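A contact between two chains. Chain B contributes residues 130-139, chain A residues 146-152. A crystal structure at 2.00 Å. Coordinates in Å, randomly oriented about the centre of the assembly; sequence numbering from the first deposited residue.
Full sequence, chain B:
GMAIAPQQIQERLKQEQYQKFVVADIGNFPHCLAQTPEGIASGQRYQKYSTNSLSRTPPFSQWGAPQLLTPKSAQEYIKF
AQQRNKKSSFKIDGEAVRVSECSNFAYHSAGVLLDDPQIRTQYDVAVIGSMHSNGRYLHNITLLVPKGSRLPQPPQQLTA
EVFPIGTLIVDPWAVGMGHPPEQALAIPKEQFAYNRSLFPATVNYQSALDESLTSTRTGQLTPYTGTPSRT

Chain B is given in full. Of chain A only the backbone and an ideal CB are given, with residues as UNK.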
# COMPACT_ATOMS: atom_id res chain seq x y z
N SER B 130 10.46 4.75 -1.64
CA SER B 130 9.97 4.21 -2.90
C SER B 130 8.55 4.70 -3.12
O SER B 130 8.06 5.54 -2.36
CB SER B 130 10.05 2.68 -2.89
OG SER B 130 9.65 2.11 -4.12
N MSE B 131 7.87 4.17 -4.15
CA MSE B 131 6.54 4.63 -4.52
C MSE B 131 6.53 6.15 -4.72
O MSE B 131 5.90 6.90 -3.97
CB MSE B 131 5.50 4.21 -3.46
CG MSE B 131 4.07 4.14 -3.98
SE MSE B 131 2.81 3.44 -2.67
CE MSE B 131 3.55 1.66 -2.36
N HIS B 132 7.26 6.59 -5.74
CA HIS B 132 7.42 8.01 -6.02
C HIS B 132 6.14 8.62 -6.57
O HIS B 132 5.52 8.06 -7.47
CB HIS B 132 8.58 8.22 -7.01
CG HIS B 132 8.69 9.62 -7.53
ND1 HIS B 132 8.16 10.00 -8.74
CD2 HIS B 132 9.26 10.73 -7.00
CE1 HIS B 132 8.40 11.29 -8.94
NE2 HIS B 132 9.06 11.75 -7.90
N SER B 133 5.74 9.76 -6.01
CA SER B 133 4.58 10.49 -6.50
C SER B 133 4.82 12.00 -6.40
O SER B 133 4.77 12.56 -5.31
CB SER B 133 3.31 10.11 -5.74
OG SER B 133 2.19 10.81 -6.25
N ASN B 134 5.08 12.63 -7.54
CA ASN B 134 5.24 14.08 -7.64
C ASN B 134 6.22 14.64 -6.61
O ASN B 134 5.87 15.53 -5.84
CB ASN B 134 3.88 14.76 -7.50
CG ASN B 134 3.91 16.21 -7.95
OD1 ASN B 134 4.82 16.63 -8.66
ND2 ASN B 134 2.89 16.97 -7.55
N GLY B 135 7.44 14.11 -6.60
CA GLY B 135 8.47 14.62 -5.71
C GLY B 135 8.46 14.02 -4.31
O GLY B 135 9.37 14.27 -3.53
N ARG B 136 7.44 13.24 -3.99
CA ARG B 136 7.40 12.57 -2.70
C ARG B 136 7.55 11.06 -2.85
O ARG B 136 7.11 10.48 -3.84
CB ARG B 136 6.11 12.89 -1.95
CG ARG B 136 5.97 14.34 -1.58
CD ARG B 136 4.72 14.59 -0.76
NE ARG B 136 4.54 16.01 -0.47
CZ ARG B 136 3.53 16.50 0.24
NH1 ARG B 136 2.61 15.69 0.74
NH2 ARG B 136 3.45 17.81 0.45
N TYR B 137 8.17 10.43 -1.86
CA TYR B 137 8.33 8.99 -1.85
C TYR B 137 7.54 8.43 -0.68
O TYR B 137 7.90 8.64 0.48
CB TYR B 137 9.81 8.62 -1.76
CG TYR B 137 10.63 9.19 -2.90
CD1 TYR B 137 11.11 10.50 -2.84
CD2 TYR B 137 10.90 8.44 -4.03
CE1 TYR B 137 11.86 11.03 -3.89
CE2 TYR B 137 11.66 8.96 -5.08
CZ TYR B 137 12.13 10.26 -5.00
OH TYR B 137 12.87 10.78 -6.03
N LEU B 138 6.46 7.73 -1.00
CA LEU B 138 5.40 7.43 -0.05
C LEU B 138 5.63 6.14 0.75
O LEU B 138 4.92 5.86 1.71
CB LEU B 138 4.06 7.35 -0.79
CG LEU B 138 3.81 8.50 -1.77
CD1 LEU B 138 2.59 8.25 -2.63
CD2 LEU B 138 3.66 9.81 -1.01
N HIS B 139 6.64 5.36 0.36
CA HIS B 139 6.80 4.02 0.90
C HIS B 139 8.28 3.70 1.14
O HIS B 139 9.07 3.70 0.21
CB HIS B 139 6.19 3.01 -0.07
CG HIS B 139 6.34 1.58 0.34
ND1 HIS B 139 6.43 0.56 -0.58
CD2 HIS B 139 6.40 1.00 1.56
CE1 HIS B 139 6.55 -0.59 0.06
NE2 HIS B 139 6.54 -0.36 1.36
N UNK A 146 -5.71 6.59 -3.73
CA UNK A 146 -4.52 6.71 -2.89
C UNK A 146 -3.24 6.74 -3.71
O UNK A 146 -3.16 6.09 -4.75
CB UNK A 146 -4.46 5.55 -1.89
N UNK A 147 -2.26 7.50 -3.25
CA UNK A 147 -0.93 7.59 -3.88
C UNK A 147 -0.97 8.23 -5.26
O UNK A 147 -0.13 7.94 -6.10
CB UNK A 147 -0.31 6.20 -3.99
N UNK A 148 -1.95 9.10 -5.48
CA UNK A 148 -2.00 9.95 -6.67
C UNK A 148 -1.95 11.41 -6.26
O UNK A 148 -2.74 11.84 -5.41
CB UNK A 148 -3.26 9.67 -7.49
N UNK A 149 -1.05 12.19 -6.85
CA UNK A 149 -0.94 13.60 -6.48
C UNK A 149 -2.11 14.39 -7.07
O UNK A 149 -1.96 15.09 -8.07
CB UNK A 149 0.39 14.18 -6.96
N UNK A 150 -3.27 14.28 -6.42
CA UNK A 150 -4.47 14.95 -6.89
C UNK A 150 -4.42 16.44 -6.59
O UNK A 150 -5.01 17.24 -7.32
CB UNK A 150 -5.71 14.32 -6.25
N UNK A 151 -3.74 16.79 -5.50
CA UNK A 151 -3.69 18.16 -5.00
C UNK A 151 -5.09 18.71 -4.66
O UNK A 151 -6.09 18.03 -4.84
CB UNK A 151 -3.01 19.06 -6.04
N UNK A 152 -5.13 19.93 -4.13
CA UNK A 152 -6.39 20.55 -3.73
C UNK A 152 -7.33 20.74 -4.91
O UNK A 152 -8.52 20.42 -4.82
CB UNK A 152 -6.12 21.90 -3.06

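Chain B presents a hairpin to this segment of chain A. Its two strands are joined by a type I' turn from Ser B133 to Arg B136. Met B131, Ser B133, Asn B134 and Leu B138 all direct their CA-to-CB bonds toward chain A, so the offered surface is apolar at one end and polar at the turn.

At position 146 the CA-to-CB bond runs sideways and nothing of the hairpin lies within 5.5 Å of the ideal CB. Chain B therefore says little about the choice and would tolerate almost any side chain. The residue is Cys A146, which makes no contact with the hairpin.

At position 147 the CA-to-CB bond also points sideways, yet the ideal CB sits 3.8 Å from Leu B138 CD1 and 4.4 Å from Met B131 SE, where the hairpin offers apolar atoms and no charge. A hydrophobic side chain is expected: leucine, methionine or an aromatic could all use this surface. The backbone, at phi 67° and psi 28°, lies in the left-handed region, which is less comfortable for beta-branched residues and would by itself favour glycine or asparagine, but neither would exploit the apolar neighbours. The residue is Phe A147, with chi1 at -47° (m). Its ring receives Met B131 SE over one face, 3.6 Å from the ring centroid and only 8° off the ring normal, a sulfur-aromatic type of arrangement made here by the selenium of selenomethionine. Leu B138 CD1 approaches the ring edge, 3.5 Å from Phe A147 CD1. With 81 Å² covered, this residue has the largest area buried by the other stretch.

At position 148 CA-to-CB points away from chain B, leaving the side chain unconstrained by the hairpin; many residues would fit. Asn A148 occupies it and directs its amide to partners outside the contact.

Position 149 faces the turn directly. Its ideal CB is 3.6 Å from Asn B134 CB and 3.9 Å from Ser B133 OG, so room beside it is limited, while the Asn B134 amide supplies a donor. A small polar residue such as serine suits both conditions; threonine, aspartate or asparagine could also be considered, and alanine would fit without using the donor. The residue is Ser A149 in the t rotamer. Asn B134 ND2 donates to Ser A149 OG at 2.9 Å, with an N-H...acceptor angle of 158°, a nearly straight bond between the turn and chain A.

Position 150 is out of reach of the hairpin, so chain B sets no preference; Leu A150 makes no contact there.

At 151 CA-to-CB is sideways, with open space around the ideal CB. The backbone, at phi 60° and psi 177°, suits glycine best, but a long side chain ending in an acceptor, glutamate or glutamine, could reach toward the Asn B134 amide. The residue is Glu A151, its OE2 coming within 4.2 Å of Asn B134 ND2.

Position 152, in the helix, is again beyond reach, and any helix-compatible side chain would serve. Its residue is Asp A152, whose carboxylate is hydrogen-bonded elsewhere in the structure.

Chain A, residues 146-152: CFNSLED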
# COMPACT_ATOMS: atom_id res chain seq x y z
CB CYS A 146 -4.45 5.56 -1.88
SG CYS A 146 -5.80 5.54 -0.70
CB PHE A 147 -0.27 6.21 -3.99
CG PHE A 147 -0.33 5.39 -2.72
CD1 PHE A 147 0.30 5.83 -1.57
CD2 PHE A 147 -0.98 4.17 -2.71
CE1 PHE A 147 0.26 5.07 -0.41
CE2 PHE A 147 -1.02 3.40 -1.55
CZ PHE A 147 -0.39 3.86 -0.40
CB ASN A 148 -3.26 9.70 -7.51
CG ASN A 148 -3.28 8.32 -8.15
OD1 ASN A 148 -2.61 8.08 -9.15
ND2 ASN A 148 -4.08 7.42 -7.59
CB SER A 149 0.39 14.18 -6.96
OG SER A 149 0.54 15.53 -6.53
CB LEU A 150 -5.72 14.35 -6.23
CG LEU A 150 -5.96 12.85 -6.34
CD1 LEU A 150 -7.21 12.47 -5.56
CD2 LEU A 150 -6.08 12.42 -7.80
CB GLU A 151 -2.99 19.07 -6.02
CG GLU A 151 -1.51 18.75 -6.20
CD GLU A 151 -0.81 19.64 -7.22
OE1 GLU A 151 -1.35 19.83 -8.33
OE2 GLU A 151 0.28 20.16 -6.89
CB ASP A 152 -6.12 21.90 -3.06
CG ASP A 152 -5.45 21.75 -1.70
OD1 ASP A 152 -5.88 20.86 -0.93
OD2 ASP A 152 -4.50 22.50 -1.42
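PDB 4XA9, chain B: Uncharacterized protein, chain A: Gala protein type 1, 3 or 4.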